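Local structure of Lin1840 protein (Listeria innocua serovar 6a, 4ZOC) at residues 82-87 and 331-336; 17-22 and 306-311. The protein probably hydrolyses terminal, non-reducing beta-D-glucosyl residues with release of beta-D-glucose, as a family 3 glycoside hydrolase of beta-1,2-glucan breakdown. The protein carries 2 engineered substitutions. One frame throughout, in Å; residues are numbered along the deposited sequence.

Interaction 1 (82-87 and 331-336); sequences LGIPLV and RMLNLK
The loop 82-87, extended only from I84 onward, runs past one side of helical segment 331-336, its CA atoms drawing closer from 8.0 Å between I84 and L333 to 6.5 Å between V87 and K336. K336 carries the contact. Its chain is extended beyond CG, bringing the ammonium to the backbone, where K336 NZ donates to P85 O at 2.8 Å. The bond lies in the carbonyl plane, with a C=O...N angle of 146°. Q21 OE1 and G58 O also accept from NZ, so three oxygens grip the buried ammonium, which probably favours its charged form. Apolar groups flank the aliphatic part: V87 CG1, held in the crowded position between N and carbonyl carbon (chi1 54°), packs obliquely on K336 CE at 3.7 Å. V87 CG1 also meets M332 CE at 4.1 Å, where the bends at chi2 and chi3 of M332 bring its flexible end. Branched I84 turns CG2 onto L333 CD1, 3.8 Å away, the two side chains crossing nearly at right angles. V87 opens strand 87-90 of the TIM barrel, its backbone bonded to G58 and V60. Helix 322-338 packs on this lead-in from helix 66-79, with helices 3-12 and 15-21 alongside.

Interaction 2 (17-22 and 306-311); sequences EKIAQC and CYIHEL
The Y307 ring presents its edge to segment 17-22: C22 O lies near the ring plane, 3.8 Å from Y307 CD2, and C22 CB reaches the same carbon. H309, whose CB points away from segment 17-22, has I308 CG2 over the centre of one face of its ring, 3.9 Å above the plane; its NE2 bonds to M47 O and the ring meets that of H53 with planes at about 75°. Y307 suits its place because its C-H edge meets the carbonyl O and CB of C22 while its hydroxyl hydrogen-bonds with V298 O. Between the two helical segments, whose axes approach to 8.8 Å at 157°, close to antiparallel, the fit depends on one small residue and two branched ones. A20 has only a methyl, so I308 can come in close: with CG1 anti to the backbone N (chi1 -157°), I308 CD1 reaches A20 CA at 3.4 Å and lies beside A20 CB. This tight tip-to-backbone packing matches the nearest CA pair, A20 and I308, at 5.9 Å. From the other helix, I19 CG2, anti to the backbone N, rests against the main chain, 3.5 Å from Y307 O and 3.7 Å from I308 CA, whereas the other branch slides past L311 in the opposite direction, with I19 CG1 3.8 Å from L311 CB. Helices 15-21 and 306-316 thus pair on the outside of the TIM barrel. C22 leads into strand 23-25 and bonds through its backbone to E301 of strand 301-302, helix 322-338 borders K18 and C22, and helix 286-295 packs on Y307.

From the N terminus the chain passes 17-22, then 82-87, and much later 306-311 and 331-336. Interaction 2 closes a loop of 283 residues and interaction 1 one of 243, and because their segments alternate along the chain the two loops cross. Helices 306-316 and 322-338 are consecutive, so the end of the barrel domain folds back on its beginning twice, first on helix 15-21 and then on the lead-in to strand 87-90. Q21, on the helix of interaction 2 but turned from 306-311, reaches interaction 1, where its backbone O packs on M332 CE. Together the contacts join the regions leading into the first and third barrel strands to the two consecutive helices that follow the eighth.

Interaction 1 (82-87 and 331-336)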
ATOM      1  N   LEU A  82       9.744 -34.945  36.543  1.00 15.55           N
ATOM      2  CA  LEU A  82      10.850 -34.153  37.089  1.00 17.29           C
ATOM      3  C   LEU A  82      10.476 -32.901  37.871  1.00 16.03           C
ATOM      4  O   LEU A  82      11.376 -32.264  38.426  1.00 17.32           O
ATOM      5  CB  LEU A  82      11.868 -33.786  35.987  1.00 18.55           C
ATOM      6  CG  LEU A  82      12.524 -34.962  35.266  1.00 19.31           C
ATOM      7  CD1 LEU A  82      13.264 -34.485  34.027  1.00 21.76           C
ATOM      8  CD2 LEU A  82      13.482 -35.712  36.195  1.00 19.25           C
ATOM      9  N   GLY A  83       9.174 -32.585  37.980  1.00 13.21           N
ATOM     10  CA  GLY A  83       8.767 -31.452  38.792  1.00 15.39           C
ATOM     11  C   GLY A  83       8.928 -30.120  38.076  1.00 14.57           C
ATOM     12  O   GLY A  83       9.302 -29.132  38.675  1.00 16.15           O
ATOM     13  N   ILE A  84       8.668 -30.135  36.777  1.00 12.28           N
ATOM     14  CA  ILE A  84       8.789 -28.906  35.935  1.00 13.21           C
ATOM     15  C   ILE A  84       7.406 -28.256  35.839  1.00 12.22           C
ATOM     16  O   ILE A  84       6.509 -28.790  35.119  1.00 12.16           O
ATOM     17  CB  ILE A  84       9.345 -29.208  34.541  1.00 13.91           C
ATOM     18  CG1 ILE A  84      10.716 -29.869  34.613  1.00 17.24           C
ATOM     19  CG2 ILE A  84       9.568 -27.913  33.765  1.00 17.73           C
ATOM     20  CD1 ILE A  84      11.136 -30.421  33.255  1.00 17.72           C
ATOM     21  N   PRO A  85       7.187 -27.178  36.626  1.00 12.75           N
ATOM     22  CA  PRO A  85       5.877 -26.543  36.637  1.00 13.67           C
ATOM     23  C   PRO A  85       5.540 -25.918  35.306  1.00 12.19           C
ATOM     24  O   PRO A  85       6.435 -25.601  34.524  1.00 11.21           O
ATOM     25  CB  PRO A  85       6.000 -25.408  37.689  1.00 15.27           C
ATOM     26  CG  PRO A  85       7.283 -25.616  38.332  1.00 18.80           C
ATOM     27  CD  PRO A  85       8.161 -26.377  37.363  1.00 16.72           C
ATOM     28  N   LEU A  86       4.246 -25.790  35.071  1.00 10.77           N
ATOM     29  CA  LEU A  86       3.711 -25.055  33.918  1.00 11.28           C
ATOM     30  C   LEU A  86       3.928 -23.578  34.027  1.00 10.92           C
ATOM     31  O   LEU A  86       3.898 -22.997  35.120  1.00  9.92           O
ATOM     32  CB  LEU A  86       2.206 -25.289  33.801  1.00 10.49           C
ATOM     33  CG  LEU A  86       1.795 -26.688  33.342  1.00 11.96           C
ATOM     34  CD1 LEU A  86       0.398 -26.952  33.712  1.00 11.93           C
ATOM     35  CD2 LEU A  86       1.983 -26.824  31.845  1.00 12.19           C
ATOM     36  N   VAL A  87       4.118 -22.930  32.869  1.00 13.65           N
ATOM     37  CA  VAL A  87       4.079 -21.453  32.847  1.00 10.91           C
ATOM     38  C   VAL A  87       2.760 -21.021  32.189  1.00  9.20           C
ATOM     39  O   VAL A  87       2.332 -21.657  31.225  1.00  9.19           O
ATOM     40  CB  VAL A  87       5.352 -20.795  32.141  1.00 10.50           C
ATOM     41  CG1 VAL A  87       5.564 -21.350  30.724  1.00  9.74           C
ATOM     42  CG2 VAL A  87       5.237 -19.289  32.247  1.00 10.46           C
ATOM     43  N   ARG A 331      15.766 -22.460  27.222  1.00 10.99           N
ATOM     44  CA  ARG A 331      15.072 -21.172  27.326  1.00 10.81           C
ATOM     45  C   ARG A 331      13.721 -21.189  28.130  1.00  9.73           C
ATOM     46  O   ARG A 331      13.455 -20.282  28.980  1.00 11.32           O
ATOM     47  CB  ARG A 331      14.954 -20.533  25.932  1.00 11.37           C
ATOM     48  CG  ARG A 331      16.300 -20.091  25.387  1.00 11.37           C
ATOM     49  CD  ARG A 331      16.219 -19.226  24.101  1.00 12.00           C
ATOM     50  NE  ARG A 331      15.825 -19.989  22.945  1.00 12.92           N
ATOM     51  CZ  ARG A 331      16.643 -20.571  22.062  1.00 13.69           C
ATOM     52  NH1 ARG A 331      16.145 -21.231  21.023  1.00 11.94           N
ATOM     53  NH2 ARG A 331      17.953 -20.453  22.192  1.00 18.05           N
ATOM     54  N   MET A 332      12.933 -22.223  27.908  1.00 10.09           N
ATOM     55  CA  MET A 332      11.654 -22.426  28.614  1.00 12.18           C
ATOM     56  C   MET A 332      11.921 -22.562  30.127  1.00 12.68           C
ATOM     57  O   MET A 332      11.280 -21.955  30.972  1.00 10.87           O
ATOM     58  CB  MET A 332      10.926 -23.649  28.037  1.00 10.68           C
ATOM     59  CG  MET A 332      10.179 -23.423  26.704  1.00 12.07           C
ATOM     60  SD  MET A 332       8.761 -22.297  26.967  1.00 13.01           S
ATOM     61  CE  MET A 332       7.638 -23.444  27.818  1.00 11.46           C
ATOM     62  N   LEU A 333      12.899 -23.410  30.469  1.00 13.71           N
ATOM     63  CA  LEU A 333      13.184 -23.631  31.881  1.00 12.01           C
ATOM     64  C   LEU A 333      13.741 -22.344  32.508  1.00 11.78           C
ATOM     65  O   LEU A 333      13.349 -22.009  33.648  1.00 13.00           O
ATOM     66  CB  LEU A 333      14.155 -24.774  32.033  1.00 13.61           C
ATOM     67  CG  LEU A 333      13.592 -26.187  32.062  1.00 19.13           C
ATOM     68  CD1 LEU A 333      12.232 -26.472  31.522  1.00 21.03           C
ATOM     69  CD2 LEU A 333      14.653 -27.233  31.718  1.00 19.70           C
ATOM     70  N   ASN A 334      14.589 -21.593  31.777  1.00 10.94           N
ATOM     71  CA  ASN A 334      15.148 -20.299  32.266  1.00 11.30           C
ATOM     72  C   ASN A 334      14.016 -19.291  32.538  1.00 10.96           C
ATOM     73  O   ASN A 334      14.030 -18.688  33.546  1.00 11.94           O
ATOM     74  CB  ASN A 334      16.146 -19.622  31.292  1.00 12.70           C
ATOM     75  CG  ASN A 334      17.548 -20.212  31.369  1.00 15.80           C
ATOM     76  OD1 ASN A 334      17.873 -20.912  32.310  1.00 15.00           O
ATOM     77  ND2 ASN A 334      18.340 -19.983  30.347  1.00 18.58           N
ATOM     78  N   LEU A 335      13.018 -19.178  31.651  1.00 11.87           N
ATOM     79  CA  LEU A 335      11.815 -18.363  31.932  1.00  9.62           C
ATOM     80  C   LEU A 335      11.133 -18.779  33.223  1.00  9.38           C
ATOM     81  O   LEU A 335      10.764 -17.924  34.061  1.00  9.17           O
ATOM     82  CB  LEU A 335      10.858 -18.427  30.760  1.00  9.37           C
ATOM     83  CG  LEU A 335       9.491 -17.748  30.966  1.00 10.26           C
ATOM     84  CD1 LEU A 335       9.630 -16.279  31.281  1.00 11.44           C
ATOM     85  CD2 LEU A 335       8.581 -17.968  29.760  1.00  9.95           C
ATOM     86  N   LYS A 336      10.965 -20.098  33.383  1.00 10.28           N
ATOM     87  CA  LYS A 336      10.248 -20.581  34.529  1.00 11.18           C
ATOM     88  C   LYS A 336      11.055 -20.238  35.759  1.00 11.34           C
ATOM     89  O   LYS A 336      10.503 -19.821  36.796  1.00 10.04           O
ATOM     90  CB  LYS A 336       9.969 -22.056  34.458  1.00 12.05           C
ATOM     91  CG  LYS A 336       9.043 -22.423  33.340  1.00 13.07           C
ATOM     92  CD  LYS A 336       8.855 -23.879  33.051  1.00 12.22           C
ATOM     93  CE  LYS A 336       7.613 -23.999  32.177  1.00 11.21           C
ATOM     94  NZ  LYS A 336       7.231 -25.371  31.818  1.00 10.66           N
TER

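Interaction 2 (17-22 and 306-311)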
ATOM      1  N   GLU A  17       9.854 -35.829  26.560  1.00 13.76           N
ATOM      2  CA  GLU A  17       9.588 -34.762  27.556  1.00 13.39           C
ATOM      3  C   GLU A  17      10.046 -33.392  27.001  1.00 13.54           C
ATOM      4  O   GLU A  17       9.388 -32.360  27.172  1.00 13.87           O
ATOM      5  CB  GLU A  17      10.333 -35.017  28.872  1.00 13.67           C
ATOM      6  CG  GLU A  17       9.608 -36.008  29.770  1.00 13.79           C
ATOM      7  CD  GLU A  17      10.430 -36.548  30.895  1.00 17.54           C
ATOM      8  OE1 GLU A  17      11.688 -36.462  30.858  1.00 18.46           O
ATOM      9  OE2 GLU A  17       9.767 -37.108  31.802  1.00 21.70           O
ATOM     10  N   LYS A  18      11.217 -33.382  26.388  1.00 14.01           N
ATOM     11  CA  LYS A  18      11.760 -32.135  25.812  1.00 13.45           C
ATOM     12  C   LYS A  18      10.850 -31.627  24.715  1.00 12.56           C
ATOM     13  O   LYS A  18      10.549 -30.415  24.694  1.00 14.21           O
ATOM     14  CB  LYS A  18      13.179 -32.310  25.281  1.00 13.46           C
ATOM     15  CG  LYS A  18      14.136 -32.573  26.390  1.00 12.68           C
ATOM     16  CD  LYS A  18      15.594 -32.562  25.991  1.00 10.82           C
ATOM     17  CE  LYS A  18      15.963 -33.761  25.153  1.00 15.34           C
ATOM     18  NZ  LYS A  18      17.430 -33.742  24.979  1.00 13.32           N
ATOM     19  N   ILE A  19      10.366 -32.508  23.857  1.00 12.79           N
ATOM     20  CA  ILE A  19       9.470 -32.115  22.766  1.00 14.20           C
ATOM     21  C   ILE A  19       8.177 -31.453  23.331  1.00 15.17           C
ATOM     22  O   ILE A  19       7.792 -30.353  22.899  1.00 12.94           O
ATOM     23  CB  ILE A  19       9.124 -33.333  21.855  1.00 15.62           C
ATOM     24  CG1 ILE A  19      10.368 -33.880  21.053  1.00 12.72           C
ATOM     25  CG2 ILE A  19       7.906 -33.019  20.946  1.00 18.74           C
ATOM     26  CD1 ILE A  19      10.079 -35.188  20.318  1.00 14.40           C
ATOM     27  N   ALA A  20       7.518 -32.077  24.309  1.00 12.94           N
ATOM     28  CA  ALA A  20       6.288 -31.530  24.848  1.00 10.57           C
ATOM     29  C   ALA A  20       6.471 -30.235  25.604  1.00 10.95           C
ATOM     30  O   ALA A  20       5.511 -29.419  25.689  1.00  9.63           O
ATOM     31  CB  ALA A  20       5.604 -32.585  25.734  1.00 12.42           C
ATOM     32  N   GLN A  21       7.674 -30.022  26.166  1.00  9.95           N
ATOM     33  CA  GLN A  21       7.985 -28.779  26.856  1.00  9.41           C
ATOM     34  C   GLN A  21       7.753 -27.602  25.874  1.00  9.92           C
ATOM     35  O   GLN A  21       7.502 -26.508  26.320  1.00  8.99           O
ATOM     36  CB  GLN A  21       9.476 -28.757  27.391  1.00 10.20           C
ATOM     37  CG  GLN A  21       9.832 -27.588  28.283  1.00  9.58           C
ATOM     38  CD  GLN A  21       9.021 -27.405  29.533  1.00  9.74           C
ATOM     39  OE1 GLN A  21       8.951 -26.293  30.056  1.00 12.73           O
ATOM     40  NE2 GLN A  21       8.518 -28.501  30.107  1.00 10.72           N
ATOM     41  N   CYS A  22       7.858 -27.839  24.568  1.00  9.93           N
ATOM     42  CA  CYS A  22       7.702 -26.825  23.539  1.00 10.07           C
ATOM     43  C   CYS A  22       6.267 -26.660  23.005  1.00 12.32           C
ATOM     44  O   CYS A  22       6.088 -26.049  21.945  1.00 12.79           O
ATOM     45  CB  CYS A  22       8.656 -27.102  22.348  1.00 11.94           C
ATOM     46  SG  CYS A  22      10.394 -27.115  22.856  1.00 13.25           S
ATOM     47  N   CYS A 306       2.540 -29.503  15.327  1.00 13.00           N
ATOM     48  CA  CYS A 306       3.626 -29.866  14.521  1.00  9.96           C
ATOM     49  C   CYS A 306       4.806 -30.387  15.343  1.00 12.39           C
ATOM     50  O   CYS A 306       5.335 -31.459  15.041  1.00 13.58           O
ATOM     51  CB  CYS A 306       4.127 -28.684  13.626  1.00 11.03           C
ATOM     52  SG  CYS A 306       2.804 -28.016  12.617  1.00 14.17           S
ATOM     53  N   TYR A 307       5.245 -29.624  16.350  1.00  9.64           N
ATOM     54  CA  TYR A 307       6.338 -30.080  17.195  1.00 11.23           C
ATOM     55  C   TYR A 307       6.047 -31.402  17.838  1.00 12.54           C
ATOM     56  O   TYR A 307       6.846 -32.381  17.713  1.00 14.33           O
ATOM     57  CB  TYR A 307       6.735 -29.064  18.267  1.00 10.88           C
ATOM     58  CG  TYR A 307       7.548 -27.831  17.765  1.00 11.09           C
ATOM     59  CD1 TYR A 307       8.047 -27.732  16.447  1.00  9.49           C
ATOM     60  CD2 TYR A 307       7.788 -26.764  18.625  1.00 10.58           C
ATOM     61  CE1 TYR A 307       8.796 -26.656  16.056  1.00 10.98           C
ATOM     62  CE2 TYR A 307       8.556 -25.690  18.239  1.00 13.51           C
ATOM     63  CZ  TYR A 307       9.025 -25.610  16.919  1.00 10.94           C
ATOM     64  OH  TYR A 307       9.816 -24.588  16.529  1.00 12.04           O
ATOM     65  N   ILE A 308       4.913 -31.439  18.532  1.00 11.83           N
ATOM     66  CA  ILE A 308       4.571 -32.623  19.328  1.00 15.02           C
ATOM     67  C   ILE A 308       4.560 -33.925  18.492  1.00 17.21           C
ATOM     68  O   ILE A 308       5.096 -34.952  18.916  1.00 17.94           O
ATOM     69  CB  ILE A 308       3.328 -32.310  20.179  1.00 19.20           C
ATOM     70  CG1 ILE A 308       3.274 -33.235  21.395  1.00 26.37           C
ATOM     71  CG2 ILE A 308       2.040 -32.384  19.406  1.00 23.46           C
ATOM     72  CD1 ILE A 308       4.057 -32.725  22.578  1.00 30.82           C
ATOM     73  N   HIS A 309       3.998 -33.868  17.288  1.00 17.26           N
ATOM     74  CA  HIS A 309       3.870 -35.055  16.449  1.00 15.73           C
ATOM     75  C   HIS A 309       5.082 -35.331  15.539  1.00 15.36           C
ATOM     76  O   HIS A 309       5.310 -36.496  15.173  1.00 20.07           O
ATOM     77  CB  HIS A 309       2.560 -35.015  15.657  1.00 16.34           C
ATOM     78  CG  HIS A 309       1.337 -35.114  16.513  1.00 17.96           C
ATOM     79  ND1 HIS A 309       1.279 -35.892  17.648  1.00 23.80           N
ATOM     80  CD2 HIS A 309       0.126 -34.508  16.415  1.00 18.53           C
ATOM     81  CE1 HIS A 309       0.096 -35.739  18.229  1.00 23.84           C
ATOM     82  NE2 HIS A 309      -0.625 -34.914  17.494  1.00 19.89           N
ATOM     83  N   GLU A 310       5.896 -34.332  15.239  1.00 13.21           N
ATOM     84  CA  GLU A 310       6.997 -34.495  14.225  1.00 15.93           C
ATOM     85  C   GLU A 310       8.470 -34.385  14.677  1.00 12.59           C
ATOM     86  O   GLU A 310       9.400 -34.889  13.964  1.00 15.69           O
ATOM     87  CB  GLU A 310       6.833 -33.490  13.056  1.00 14.23           C
ATOM     88  CG  GLU A 310       5.457 -33.517  12.451  1.00 15.03           C
ATOM     89  CD  GLU A 310       5.180 -34.717  11.587  1.00 18.72           C
ATOM     90  OE1 GLU A 310       6.097 -35.531  11.289  1.00 19.61           O
ATOM     91  OE2 GLU A 310       4.007 -34.839  11.148  1.00 24.99           O
ATOM     92  N   LEU A 311       8.734 -33.737  15.813  1.00 13.01           N
ATOM     93  CA  LEU A 311      10.139 -33.488  16.241  1.00 12.52           C
ATOM     94  C   LEU A 311      10.851 -34.789  16.487  1.00 14.14           C
ATOM     95  O   LEU A 311      12.025 -34.900  16.160  1.00 15.04           O
ATOM     96  CB  LEU A 311      10.219 -32.611  17.478  1.00 13.43           C
ATOM     97  CG  LEU A 311       9.970 -31.104  17.283  1.00 11.71           C
ATOM     98  CD1 LEU A 311      10.260 -30.381  18.567  1.00 13.71           C
ATOM     99  CD2 LEU A 311      10.873 -30.519  16.219  1.00 13.45           C
TER